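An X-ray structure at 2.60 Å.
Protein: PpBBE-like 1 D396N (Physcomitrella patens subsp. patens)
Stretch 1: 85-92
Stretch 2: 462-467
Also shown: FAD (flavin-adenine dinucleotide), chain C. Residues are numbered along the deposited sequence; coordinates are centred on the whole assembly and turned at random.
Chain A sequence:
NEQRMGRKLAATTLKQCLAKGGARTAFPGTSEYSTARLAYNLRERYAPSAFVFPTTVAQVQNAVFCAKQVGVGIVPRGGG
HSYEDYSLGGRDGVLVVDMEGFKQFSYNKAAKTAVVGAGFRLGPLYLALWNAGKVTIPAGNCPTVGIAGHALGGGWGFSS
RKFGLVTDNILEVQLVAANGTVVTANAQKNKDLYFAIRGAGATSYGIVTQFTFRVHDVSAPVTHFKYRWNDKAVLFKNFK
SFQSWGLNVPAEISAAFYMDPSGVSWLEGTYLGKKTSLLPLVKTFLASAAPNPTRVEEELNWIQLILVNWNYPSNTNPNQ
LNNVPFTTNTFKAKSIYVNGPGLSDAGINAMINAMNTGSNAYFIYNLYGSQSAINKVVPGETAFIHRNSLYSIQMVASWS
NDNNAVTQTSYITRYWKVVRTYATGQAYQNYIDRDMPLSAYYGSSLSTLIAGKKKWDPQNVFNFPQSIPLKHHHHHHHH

Stretch 1, residues 85-92: DYSLGGRD
Stretch 2, residues 462-467: FNFPQS

Neither stretch forms regular helix or strand; they pack as loops with G90 CA 5.8 Å from F464 CA, burying 351 Å² in total. Stretch 1 turns on itself through L88 N to D85 O (3.1 Å), then passes G89 (phi/psi 117/-24) and G90 (67/14). G89's angles would jam a CB against the preceding carbonyl; at G90 a CB would lie 2.6 Å from P465 CD, a clash; G90 O lies 3.4 Å from P465 CG.

Two direct hydrogen bonds cross the contact. Y86 (chi1 -74°, m), its CB directed toward stretch 2, donates from OH to Q466 OE1 at a very short 2.4 Å, near the ring plane; Q466 (m, t, chi3 -57°) has its NE2 satisfied elsewhere in the structure. R91, its backbone extended (-170/166), has chi1 p, chi2 -140° (off), chi3 t and chi4 -107°; it donates from NH1 to N463 O (2.7 Å, 137°) and weakly to G89 O (2.9 Å, 123°). Its NH2 lies 3.2 Å from N463 OD1 at too poor an angle to bond, but water 1 accepts from R91 NH2 (3.0 Å) and N463 N (3.1 Å), bridging the stretches.

F464 (chi1 p) places CD2 over one face of the Y86 ring, 3.3 Å from Y86 CD2; the ring planes meet obliquely at 55°, centroids 4.9 Å apart. S87 OG (chi1 p) donates to FAD O1A (2.6 Å). S467 N and OG both donate to F464 O (3.0 Å each), closing stretch 2's turn.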

# COMPACT_ATOMS: atom_id res chain seq x y z
N ASP A 85 -10.87 3.43 -5.72
CA ASP A 85 -11.59 2.44 -6.52
C ASP A 85 -11.04 2.34 -7.94
O ASP A 85 -11.78 2.03 -8.88
CB ASP A 85 -13.09 2.73 -6.54
CG ASP A 85 -13.72 2.48 -5.20
OD1 ASP A 85 -13.43 1.42 -4.61
OD2 ASP A 85 -14.48 3.34 -4.72
N TYR A 86 -9.74 2.54 -8.10
CA TYR A 86 -9.13 2.51 -9.42
C TYR A 86 -9.05 1.10 -10.00
O TYR A 86 -8.82 0.96 -11.21
CB TYR A 86 -7.74 3.13 -9.38
CG TYR A 86 -7.72 4.65 -9.26
CD1 TYR A 86 -8.82 5.43 -9.62
CD2 TYR A 86 -6.59 5.30 -8.78
CE1 TYR A 86 -8.78 6.82 -9.51
CE2 TYR A 86 -6.54 6.68 -8.66
CZ TYR A 86 -7.63 7.44 -9.03
OH TYR A 86 -7.56 8.81 -8.92
N SER A 87 -9.18 0.06 -9.19
CA SER A 87 -9.20 -1.29 -9.74
C SER A 87 -10.61 -1.71 -10.15
O SER A 87 -10.79 -2.84 -10.63
CB SER A 87 -8.59 -2.29 -8.76
OG SER A 87 -9.24 -2.25 -7.51
N LEU A 88 -11.61 -0.85 -9.96
CA LEU A 88 -12.85 -0.93 -10.71
C LEU A 88 -12.80 -0.08 -11.97
O LEU A 88 -13.76 -0.07 -12.73
CB LEU A 88 -14.04 -0.52 -9.85
CG LEU A 88 -14.34 -1.53 -8.73
CD1 LEU A 88 -15.43 -1.05 -7.81
CD2 LEU A 88 -14.65 -2.92 -9.28
N GLY A 89 -11.69 0.62 -12.20
CA GLY A 89 -11.51 1.45 -13.38
C GLY A 89 -11.35 2.93 -13.10
O GLY A 89 -10.75 3.64 -13.93
N GLY A 90 -11.86 3.43 -11.98
CA GLY A 90 -11.91 4.87 -11.77
C GLY A 90 -12.85 5.58 -12.71
O GLY A 90 -12.78 6.81 -12.83
N ARG A 91 -13.72 4.84 -13.39
CA ARG A 91 -14.76 5.30 -14.31
C ARG A 91 -15.64 4.10 -14.62
O ARG A 91 -15.25 2.96 -14.37
CB ARG A 91 -14.17 5.88 -15.60
CG ARG A 91 -13.51 4.82 -16.46
CD ARG A 91 -12.24 5.34 -17.08
NE ARG A 91 -11.66 4.40 -18.05
CZ ARG A 91 -10.57 3.68 -17.86
NH1 ARG A 91 -9.91 3.76 -16.71
NH2 ARG A 91 -10.12 2.87 -18.81
N ASP A 92 -16.80 4.36 -15.21
CA ASP A 92 -17.70 3.28 -15.58
C ASP A 92 -17.29 2.63 -16.89
O ASP A 92 -16.67 3.25 -17.76
CB ASP A 92 -19.13 3.79 -15.71
CG ASP A 92 -19.84 3.85 -14.39
OD1 ASP A 92 -19.30 3.25 -13.43
OD2 ASP A 92 -20.92 4.47 -14.33
N PHE A 462 -3.92 1.19 -21.29
CA PHE A 462 -4.06 1.08 -19.84
C PHE A 462 -4.06 2.48 -19.23
O PHE A 462 -3.01 3.14 -19.16
CB PHE A 462 -2.92 0.26 -19.25
CG PHE A 462 -2.83 -1.16 -19.76
CD1 PHE A 462 -3.84 -2.07 -19.49
CD2 PHE A 462 -1.71 -1.60 -20.46
CE1 PHE A 462 -3.75 -3.39 -19.93
CE2 PHE A 462 -1.62 -2.91 -20.90
CZ PHE A 462 -2.64 -3.80 -20.64
N ASN A 463 -5.23 2.93 -18.75
CA ASN A 463 -5.33 4.24 -18.12
C ASN A 463 -6.36 4.23 -17.00
O ASN A 463 -7.24 3.37 -16.93
CB ASN A 463 -5.68 5.34 -19.15
CG ASN A 463 -7.02 5.09 -19.81
OD1 ASN A 463 -8.08 5.27 -19.20
ND2 ASN A 463 -6.98 4.67 -21.06
N PHE A 464 -6.23 5.21 -16.11
CA PHE A 464 -7.20 5.54 -15.08
C PHE A 464 -6.97 6.99 -14.70
O PHE A 464 -6.01 7.61 -15.17
CB PHE A 464 -7.07 4.59 -13.87
CG PHE A 464 -5.73 4.63 -13.19
CD1 PHE A 464 -4.62 4.02 -13.77
CD2 PHE A 464 -5.57 5.25 -11.96
CE1 PHE A 464 -3.39 4.05 -13.15
CE2 PHE A 464 -4.34 5.29 -11.34
CZ PHE A 464 -3.25 4.69 -11.94
N PRO A 465 -7.86 7.61 -13.87
CA PRO A 465 -7.70 9.05 -13.60
C PRO A 465 -6.29 9.50 -13.21
O PRO A 465 -5.98 10.67 -13.38
CB PRO A 465 -8.69 9.31 -12.47
CG PRO A 465 -9.79 8.39 -12.77
CD PRO A 465 -9.15 7.12 -13.33
N GLN A 466 -5.42 8.60 -12.71
CA GLN A 466 -4.06 9.01 -12.36
C GLN A 466 -3.03 8.04 -12.92
O GLN A 466 -2.02 7.74 -12.28
CB GLN A 466 -3.92 9.16 -10.85
CG GLN A 466 -4.34 10.53 -10.35
CD GLN A 466 -4.59 10.57 -8.86
OE1 GLN A 466 -5.42 9.82 -8.34
NE2 GLN A 466 -3.88 11.44 -8.15
N SER A 467 -3.23 7.57 -14.15
CA SER A 467 -2.20 6.82 -14.85
C SER A 467 -1.10 7.76 -15.34
O SER A 467 -1.29 8.97 -15.50
CB SER A 467 -2.80 6.04 -16.02
OG SER A 467 -3.66 6.85 -16.82
PA FAD C . -6.00 -2.87 -6.06
O1A FAD C . -7.18 -1.93 -5.89
O2A FAD C . -6.42 -4.20 -6.63
O5B FAD C . -4.79 -2.24 -6.92
C5B FAD C . -4.40 -0.89 -6.78
C4B FAD C . -3.83 -0.35 -8.08
O4B FAD C . -2.84 -1.22 -8.58
C3B FAD C . -4.89 -0.22 -9.16
O3B FAD C . -4.55 0.86 -10.00
C2B FAD C . -4.72 -1.50 -9.93
O2B FAD C . -5.19 -1.38 -11.25
C1B FAD C . -3.22 -1.74 -9.85
N9A FAD C . -2.94 -3.18 -10.00
C8A FAD C . -3.49 -4.21 -9.27
N7A FAD C . -2.99 -5.38 -9.72
C5A FAD C . -2.13 -5.12 -10.73
C6A FAD C . -1.37 -5.95 -11.54
N6A FAD C . -1.42 -7.26 -11.36
N1A FAD C . -0.57 -5.40 -12.51
C2A FAD C . -0.54 -4.03 -12.68
N3A FAD C . -1.30 -3.21 -11.88
C4A FAD C . -2.09 -3.75 -10.92
N1 FAD C . -0.35 0.45 2.42
C2 FAD C . 0.91 0.26 2.99
O2 FAD C . 1.97 0.61 2.42
N3 FAD C . 1.00 -0.36 4.23
C4 FAD C . -0.14 -0.78 4.89
O4 FAD C . -0.03 -1.33 5.98
C4X FAD C . -1.39 -0.58 4.32
N5 FAD C . -2.52 -1.04 4.97
C5X FAD C . -3.71 -1.14 4.29
C6 FAD C . -4.80 -1.74 4.91
C7 FAD C . -6.01 -1.98 4.22
C7M FAD C . -7.17 -2.65 4.93
C8 FAD C . -6.13 -1.50 2.90
C8M FAD C . -7.43 -1.62 2.14
C9 FAD C . -5.04 -0.82 2.32
C9A FAD C . -3.81 -0.65 2.99
N10 FAD C . -2.73 0.06 2.45
C10 FAD C . -1.49 -0.01 3.06
C1' FAD C . -2.78 0.65 1.08
C2' FAD C . -2.34 -0.40 0.07
O2' FAD C . -0.94 -0.56 0.02
C3' FAD C . -2.83 0.02 -1.30
O3' FAD C . -4.24 0.11 -1.19
C4' FAD C . -2.40 -1.00 -2.35
O4' FAD C . -2.21 -0.33 -3.58
C5' FAD C . -3.43 -2.13 -2.46
O5' FAD C . -3.14 -3.04 -3.51
P FAD C . -4.32 -4.02 -4.01
O1P FAD C . -3.77 -5.00 -5.02
O2P FAD C . -5.05 -4.71 -2.88
O3P FAD C . -5.42 -2.99 -4.57
O HOH W 1 -7.68 1.22 -19.38